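Local coordinates for histidinol dehydrogenase (Elizabethkingia anophelis NUHP1, PDB 6AN0), which probably catalyses the two successive zinc-supported, NAD-dependent oxidations that turn L-histidinol into L-histidine, the last step of histidine biosynthesis, at residues 129-134 against 159-164; 67-72 against 186-191; 143-148 against 180-185. All blocks are in the same frame, centred on the assembly; numbering follows the deposited sequence.

Contact 1. Residues 129-134 against 159-164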
# COMPACT_ATOMS: atom_id res chain seq x y z
N ILE A 129 -3.83 -15.02 1.26
CA ILE A 129 -4.77 -13.91 1.29
C ILE A 129 -5.86 -14.25 2.30
O ILE A 129 -6.41 -15.36 2.27
CB ILE A 129 -5.39 -13.67 -0.10
CG1 ILE A 129 -4.30 -13.29 -1.13
CG2 ILE A 129 -6.54 -12.68 -0.03
CD1 ILE A 129 -3.61 -11.98 -0.86
N GLY A 130 -6.18 -13.30 3.19
CA GLY A 130 -7.30 -13.44 4.10
C GLY A 130 -8.39 -12.42 3.78
O GLY A 130 -8.09 -11.24 3.57
N ILE A 131 -9.64 -12.89 3.75
CA ILE A 131 -10.80 -12.04 3.46
C ILE A 131 -11.76 -12.13 4.64
O ILE A 131 -12.16 -13.23 5.03
CB ILE A 131 -11.51 -12.46 2.16
CG1 ILE A 131 -10.59 -12.28 0.94
CG2 ILE A 131 -12.81 -11.65 1.98
CD1 ILE A 131 -11.11 -13.01 -0.34
N TYR A 132 -12.14 -10.97 5.18
CA TYR A 132 -13.14 -10.88 6.23
C TYR A 132 -14.46 -10.39 5.66
O TYR A 132 -14.48 -9.36 4.97
CB TYR A 132 -12.68 -9.93 7.34
CG TYR A 132 -13.69 -9.94 8.45
CD1 TYR A 132 -13.75 -11.02 9.31
CD2 TYR A 132 -14.64 -8.93 8.57
CE1 TYR A 132 -14.70 -11.09 10.32
CE2 TYR A 132 -15.60 -9.00 9.60
CZ TYR A 132 -15.61 -10.08 10.45
OH TYR A 132 -16.54 -10.18 11.47
N ILE A 133 -15.55 -11.09 5.97
CA ILE A 133 -16.89 -10.72 5.51
C ILE A 133 -17.81 -10.64 6.72
O ILE A 133 -18.07 -11.66 7.36
CB ILE A 133 -17.45 -11.72 4.48
CG1 ILE A 133 -16.53 -11.85 3.26
CG2 ILE A 133 -18.87 -11.32 4.07
CD1 ILE A 133 -16.50 -10.63 2.37
N PRO A 134 -18.34 -9.46 7.07
CA PRO A 134 -19.28 -9.40 8.20
C PRO A 134 -20.50 -10.27 7.95
O PRO A 134 -20.87 -10.57 6.82
CB PRO A 134 -19.66 -7.91 8.26
CG PRO A 134 -18.50 -7.20 7.61
CD PRO A 134 -18.07 -8.13 6.49
N ILE A 159 -6.41 -18.75 -0.49
CA ILE A 159 -7.38 -17.71 -0.15
C ILE A 159 -8.26 -18.21 0.98
O ILE A 159 -8.92 -19.25 0.85
CB ILE A 159 -8.24 -17.31 -1.36
CG1 ILE A 159 -7.35 -16.79 -2.49
CG2 ILE A 159 -9.31 -16.29 -0.90
CD1 ILE A 159 -8.04 -16.64 -3.84
N THR A 160 -8.28 -17.47 2.09
CA THR A 160 -9.09 -17.80 3.25
C THR A 160 -10.22 -16.78 3.36
O THR A 160 -10.01 -15.59 3.11
CB THR A 160 -8.23 -17.77 4.52
OG1 THR A 160 -7.45 -18.96 4.58
CG2 THR A 160 -9.10 -17.66 5.78
N LEU A 161 -11.42 -17.25 3.71
CA LEU A 161 -12.54 -16.35 3.98
C LEU A 161 -13.10 -16.67 5.36
O LEU A 161 -13.49 -17.81 5.61
CB LEU A 161 -13.62 -16.49 2.90
CG LEU A 161 -14.67 -15.38 2.89
CD1 LEU A 161 -15.19 -15.20 1.47
CD2 LEU A 161 -15.82 -15.67 3.83
N CYS A 162 -13.15 -15.66 6.24
CA CYS A 162 -13.76 -15.76 7.56
C CYS A 162 -15.04 -14.94 7.60
O CYS A 162 -15.05 -13.78 7.19
CB CYS A 162 -12.82 -15.23 8.65
SG CYS A 162 -11.39 -16.28 8.98
N THR A 163 -16.10 -15.54 8.15
CA THR A 163 -17.38 -14.84 8.29
C THR A 163 -18.13 -15.48 9.44
O THR A 163 -18.09 -16.72 9.56
CB THR A 163 -18.18 -14.89 6.97
OG1 THR A 163 -19.34 -14.05 7.04
CG2 THR A 163 -18.59 -16.31 6.62
N PRO A 164 -18.75 -14.71 10.33
CA PRO A 164 -19.25 -15.28 11.59
C PRO A 164 -20.57 -16.02 11.41
O PRO A 164 -21.40 -15.64 10.58
CB PRO A 164 -19.43 -14.05 12.49
CG PRO A 164 -19.57 -12.90 11.55
CD PRO A 164 -18.72 -13.24 10.36

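Contact 2. Residues 67-72 against 186-191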
# COMPACT_ATOMS: atom_id res chain seq x y z
N ASP A 67 -16.91 -27.76 14.56
CA ASP A 67 -15.97 -27.54 13.46
C ASP A 67 -15.95 -26.07 13.08
O ASP A 67 -17.01 -25.45 12.93
CB ASP A 67 -16.34 -28.40 12.25
CG ASP A 67 -16.19 -29.88 12.52
OD1 ASP A 67 -15.13 -30.29 13.04
OD2 ASP A 67 -17.14 -30.64 12.22
N ILE A 68 -14.75 -25.52 12.91
CA ILE A 68 -14.61 -24.14 12.46
C ILE A 68 -14.81 -24.04 10.95
O ILE A 68 -15.34 -23.03 10.45
CB ILE A 68 -13.24 -23.59 12.90
CG1 ILE A 68 -13.17 -23.54 14.43
CG2 ILE A 68 -12.95 -22.21 12.27
CD1 ILE A 68 -11.76 -23.50 14.99
N ARG A 69 -14.43 -25.07 10.20
CA ARG A 69 -14.45 -25.01 8.75
C ARG A 69 -15.83 -25.38 8.20
O ARG A 69 -16.43 -26.36 8.64
CB ARG A 69 -13.39 -25.94 8.15
CG ARG A 69 -13.12 -25.63 6.69
CD ARG A 69 -11.97 -26.41 6.11
NE ARG A 69 -11.89 -26.21 4.67
CZ ARG A 69 -11.21 -27.00 3.84
NH1 ARG A 69 -10.53 -28.03 4.31
NH2 ARG A 69 -11.21 -26.74 2.54
N VAL A 70 -16.32 -24.59 7.24
CA VAL A 70 -17.55 -24.93 6.53
C VAL A 70 -17.31 -26.21 5.74
O VAL A 70 -16.30 -26.35 5.04
CB VAL A 70 -17.97 -23.76 5.61
CG1 VAL A 70 -19.16 -24.14 4.75
CG2 VAL A 70 -18.28 -22.50 6.43
N SER A 71 -18.25 -27.15 5.85
CA SER A 71 -18.14 -28.45 5.20
C SER A 71 -18.65 -28.40 3.75
O SER A 71 -19.33 -27.47 3.33
CB SER A 71 -18.92 -29.50 5.98
OG SER A 71 -20.31 -29.24 5.88
N SER A 72 -18.33 -29.46 3.00
CA SER A 72 -18.83 -29.52 1.62
C SER A 72 -20.34 -29.72 1.58
O SER A 72 -21.01 -29.19 0.68
CB SER A 72 -18.11 -30.62 0.84
OG SER A 72 -18.50 -31.90 1.28
N ASN A 186 -11.52 -22.49 1.35
CA ASN A 186 -11.16 -22.44 2.77
C ASN A 186 -12.04 -21.38 3.42
O ASN A 186 -11.69 -20.20 3.45
CB ASN A 186 -9.68 -22.11 2.94
CG ASN A 186 -8.75 -23.17 2.35
OD1 ASN A 186 -9.15 -24.31 2.12
ND2 ASN A 186 -7.50 -22.79 2.12
N ILE A 187 -13.18 -21.80 3.96
CA ILE A 187 -14.18 -20.90 4.52
C ILE A 187 -14.37 -21.28 5.98
O ILE A 187 -14.63 -22.45 6.30
CB ILE A 187 -15.51 -20.99 3.75
CG1 ILE A 187 -15.28 -20.74 2.25
CG2 ILE A 187 -16.54 -20.02 4.32
CD1 ILE A 187 -16.53 -20.94 1.42
N TYR A 188 -14.27 -20.28 6.87
CA TYR A 188 -14.24 -20.51 8.30
C TYR A 188 -15.32 -19.70 9.00
O TYR A 188 -15.52 -18.51 8.71
CB TYR A 188 -12.86 -20.16 8.87
CG TYR A 188 -11.77 -20.92 8.17
CD1 TYR A 188 -10.96 -20.29 7.22
CD2 TYR A 188 -11.58 -22.27 8.40
CE1 TYR A 188 -9.96 -21.00 6.57
CE2 TYR A 188 -10.59 -22.98 7.75
CZ TYR A 188 -9.79 -22.34 6.83
OH TYR A 188 -8.80 -23.05 6.18
N LYS A 189 -16.00 -20.35 9.93
CA LYS A 189 -17.04 -19.73 10.76
C LYS A 189 -16.35 -18.96 11.88
O LYS A 189 -16.08 -19.51 12.95
CB LYS A 189 -17.98 -20.78 11.31
CG LYS A 189 -18.71 -21.61 10.27
CD LYS A 189 -19.54 -22.70 10.95
CE LYS A 189 -20.27 -23.56 9.94
NZ LYS A 189 -21.19 -24.54 10.60
N ALA A 190 -16.07 -17.68 11.64
CA ALA A 190 -15.36 -16.86 12.62
C ALA A 190 -15.58 -15.40 12.29
O ALA A 190 -15.57 -15.01 11.12
CB ALA A 190 -13.86 -17.16 12.62
N GLY A 191 -15.74 -14.58 13.33
CA GLY A 191 -15.92 -13.15 13.15
C GLY A 191 -15.06 -12.35 14.10
O GLY A 191 -14.35 -12.90 14.94
O HOH W 1 -19.48 -26.08 11.93
O HOH W 2 -14.32 -24.60 3.73

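Contact 3. Residues 143-148 against 180-185. With EDO (1,2-ethanediol), chain C.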
# COMPACT_ATOMS: atom_id res chain seq x y z
N THR A 143 -19.23 -8.28 -1.77
CA THR A 143 -17.83 -8.09 -1.38
C THR A 143 -17.00 -9.34 -1.63
O THR A 143 -15.79 -9.24 -1.88
CB THR A 143 -17.78 -7.67 0.09
OG1 THR A 143 -18.53 -6.47 0.24
CG2 THR A 143 -16.34 -7.39 0.54
N VAL A 144 -17.61 -10.52 -1.56
CA VAL A 144 -16.89 -11.75 -1.89
C VAL A 144 -16.36 -11.68 -3.32
O VAL A 144 -15.20 -12.01 -3.59
CB VAL A 144 -17.78 -12.98 -1.67
CG1 VAL A 144 -17.05 -14.24 -2.11
CG2 VAL A 144 -18.21 -13.07 -0.21
N LEU A 145 -17.21 -11.25 -4.27
CA LEU A 145 -16.75 -11.09 -5.65
C LEU A 145 -15.63 -10.07 -5.76
O LEU A 145 -14.64 -10.28 -6.47
CB LEU A 145 -17.91 -10.68 -6.56
CG LEU A 145 -19.06 -11.66 -6.74
CD1 LEU A 145 -20.14 -11.05 -7.63
CD2 LEU A 145 -18.54 -12.98 -7.31
N MET A 146 -15.78 -8.93 -5.07
CA MET A 146 -14.84 -7.81 -5.22
C MET A 146 -13.44 -8.16 -4.73
O MET A 146 -12.45 -7.59 -5.22
CB MET A 146 -15.35 -6.60 -4.44
CG MET A 146 -16.67 -6.01 -4.94
SD MET A 146 -16.50 -5.34 -6.61
CE MET A 146 -18.22 -5.07 -7.08
N LEU A 147 -13.33 -9.02 -3.73
CA LEU A 147 -12.03 -9.37 -3.17
C LEU A 147 -11.53 -10.72 -3.66
O LEU A 147 -10.33 -10.87 -3.90
CB LEU A 147 -12.10 -9.38 -1.63
CG LEU A 147 -12.57 -8.05 -1.04
CD1 LEU A 147 -12.68 -8.17 0.48
CD2 LEU A 147 -11.64 -6.89 -1.41
N GLY A 148 -12.44 -11.67 -3.86
CA GLY A 148 -12.03 -12.99 -4.30
C GLY A 148 -11.58 -13.04 -5.75
O GLY A 148 -10.66 -13.78 -6.10
N ASN A 180 -17.88 -20.13 -3.17
CA ASN A 180 -17.62 -21.38 -3.88
C ASN A 180 -17.56 -21.16 -5.39
O ASN A 180 -16.74 -21.78 -6.07
CB ASN A 180 -18.67 -22.42 -3.52
CG ASN A 180 -18.45 -23.74 -4.23
OD1 ASN A 180 -19.11 -24.05 -5.22
ND2 ASN A 180 -17.50 -24.51 -3.73
N LEU A 181 -18.42 -20.28 -5.91
CA LEU A 181 -18.45 -19.97 -7.35
C LEU A 181 -17.08 -19.55 -7.87
O LEU A 181 -16.65 -19.98 -8.95
CB LEU A 181 -19.47 -18.87 -7.63
CG LEU A 181 -19.56 -18.34 -9.07
CD1 LEU A 181 -20.05 -19.43 -10.02
CD2 LEU A 181 -20.44 -17.10 -9.16
N ILE A 182 -16.39 -18.68 -7.13
CA ILE A 182 -15.13 -18.12 -7.62
C ILE A 182 -13.94 -18.90 -7.05
O ILE A 182 -12.79 -18.46 -7.12
CB ILE A 182 -15.02 -16.63 -7.29
CG1 ILE A 182 -15.03 -16.38 -5.78
CG2 ILE A 182 -16.15 -15.86 -7.98
CD1 ILE A 182 -14.81 -14.94 -5.43
N GLY A 183 -14.22 -20.08 -6.50
CA GLY A 183 -13.18 -21.04 -6.18
C GLY A 183 -12.55 -20.92 -4.81
O GLY A 183 -11.50 -21.53 -4.58
N ILE A 184 -13.15 -20.17 -3.90
CA ILE A 184 -12.66 -20.12 -2.53
C ILE A 184 -13.14 -21.38 -1.82
O ILE A 184 -14.35 -21.63 -1.72
CB ILE A 184 -13.14 -18.85 -1.81
CG1 ILE A 184 -12.59 -17.60 -2.51
CG2 ILE A 184 -12.75 -18.88 -0.34
CD1 ILE A 184 -13.18 -16.32 -1.99
N LYS A 185 -12.19 -22.20 -1.33
CA LYS A 185 -12.53 -23.45 -0.67
C LYS A 185 -12.28 -23.45 0.83
O LYS A 185 -12.79 -24.33 1.52
CB LYS A 185 -11.73 -24.62 -1.29
CG LYS A 185 -12.03 -24.84 -2.76
CD LYS A 185 -13.48 -25.26 -2.95
CE LYS A 185 -13.94 -25.08 -4.39
NZ LYS A 185 -13.08 -25.85 -5.34
C1 EDO C . -12.45 -15.91 -11.19
O1 EDO C . -11.08 -15.84 -11.60
C2 EDO C . -12.59 -16.81 -9.97
O2 EDO C . -12.45 -18.19 -10.33

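Contact 1. Residues 129-134 against 159-164
Ile131 buries more surface than any other residue in the pairing of the parallel strands 129-132 and 159-163. Its CG1 branch stands beside its own backbone N (chi1 -64°) and its chain is extended, so that CD1 comes alongside Ile159 and rests 3.8 Å from Ile159 CG2. The two isoleucines share nearly the same torsions and point the same way. Ile133, whose partner in register is Thr163, folds its tip back (chi2 -70°) and turns CG1 diagonally back across the fork of Leu161, touching Leu161 CD2 at 3.9 Å. Ile131, Ile159 and Leu161 thus form one apolar face, which helix 142-154 covers through Leu147 and Ala151.

Tyr132 and Cys162 face the other way, toward Ala195 and Met199 of helix 192-201. With CG anti to the backbone N (chi1 -176°), the Tyr132 ring runs forward along the strand, and its OH lies 3.9 Å from Pro164 CD while accepting a hydrogen bond from Gly192 N. The backbones are laced in parallel register, beginning with Thr160 N to Ile129 O at 2.8 Å and ending with Ile133 N to Cys162 O at 3.0 Å. Beyond this ladder Thr163 holds OG1 anti to its backbone N, which lets the hydroxyl donate to Ile133 O at 2.7 Å from above the carbonyl plane.

Pro164 has no N-H to continue the ladder, and the Thr163 hydroxyl takes over at the strand ends. The chemistry implies a buried pair of parallel strands, joined through helix 142-154 as a beta-alpha-beta unit, whose C-terminal end carries Tyr132, a predicted NAD-binding residue.

Contact 2. Residues 67-72 against 186-191
Arg69 and Tyr188 lie obliquely against each other, with the guanidinium and ring planes 42° apart. Arg69 sets CG anti to its backbone N and runs extended to NE, so that its methylenes pass along one side of the phenol; CG is 3.8 Å from Tyr188 CE2. The CG2 branch of Ile68 reaches the same residue nearer its root, 4.0 Å from Tyr188 CB. At the far end of Arg69, Asn186 OD1 lies over one face of the guanidinium, whose plane is 81° from that of the amide, and NH2 bonds instead to Lys185 O.

Val70 points toward strand 186-189 and crosses Ile187 obliquely, CG2 meeting Ile187 CG2 at 3.7 Å; Leu176 and Ile75 close around this pair. Lys189 stretches out past the same valine methyl and along the carbonyl of Ile68. Its NZ forms a salt bridge with Glu74 and shares a water with Asp67 O.

A single bridge between Arg69 and Tyr188 joins the backbones. Lys189 N donates almost straight to Ile68 O (2.8 Å, 176° at the hydrogen), and Val70 N donates to Ile187 O at 2.9 Å. A second water accepts from Arg69 NE and Ile187 N and lies 2.9 Å from Val70 O.

Loop 67-72, between helices 50-61 and 72-79, is paired by two backbone bonds along the edge of strand 186-189, which neighbours strand 158-163 in the mixed sheet. An apolar valine-isoleucine pair and long aliphatic stems lie between. The charged ends find partners in Lys185 O, Glu74 and water, and Glu74 would be expected to favour protonated Lys189.

Contact 3. Residues 143-148 against 180-185
Ile182 places CG1 in the crowded position between its backbone N and carbonyl carbon (chi1 62°), and chi2 of 175° then drives CD1 straight at helix 142-154. The same turn about chi1 puts CG2 beside the backbone N, so the two branches address different parts of the helix. CD1 enters between two successive turns, 3.5 Å from Val144 O and 3.6 Å from Gly148 CA, while CG2 rests 3.8 Å from Leu145 CD2. Leu145 reaches it with CG anti to the carbonyl carbon (chi1 -64°) and an extended tip. Val144 has CG1 anti to its N; the two side chains cross obliquely, with Val144 CG1 4.1 Å from Ile182 CD1.

Gly148 leaves room for this fit: a CB there would run into Ile182 CD1 and press on Ile184 CD1, which itself lies 4.2 Å from Gly148 CA. Val144 O is not left without a partner, since it accepts the helical bond from Gly148 N. The side-chain contacts are apolar. Beside Ile182, a 1,2-ethanediol probably taken up from the crystallisation liquor packs against CB and bonds weakly to Ile182 O, which also accepts from Gln152.

Ile182 and Ile184 flank Gly183, whose positive phi makes it the C-prime residue of the Schellman motif ending helix 173-181. That helix terminus thus packs beside helix 142-154, where Val144 also meets Thr178 and Ala179. Helix 84-102 adjoins through Ala93 and Ile97 against Leu145, and beneath both Val144 and Ile184 lies strand 158-163, met at Leu161.

Contacts 1 and 2 belong to the same sheet: strand 158-163, paired with 129-132 in contact 1, is flanked on its other edge by strand 186-189 of contact 2, with Leu161 O 2.9 Å from Tyr188 N. Contact 3 joins the two helices that link these three strands and packs on the apolar face of contact 1, Ile131 CG2 lying 3.8 Å from Leu147 CD1. Arg69 of contact 2 reaches Lys185 O at the end of contact 3. The predicted NAD-binding Tyr132 lies about 6 Å from Asn217, side chain to side chain, whereas the Pro134 side chain is about 13 Å and that of Leu145 about 14 Å from a bound zinc ion.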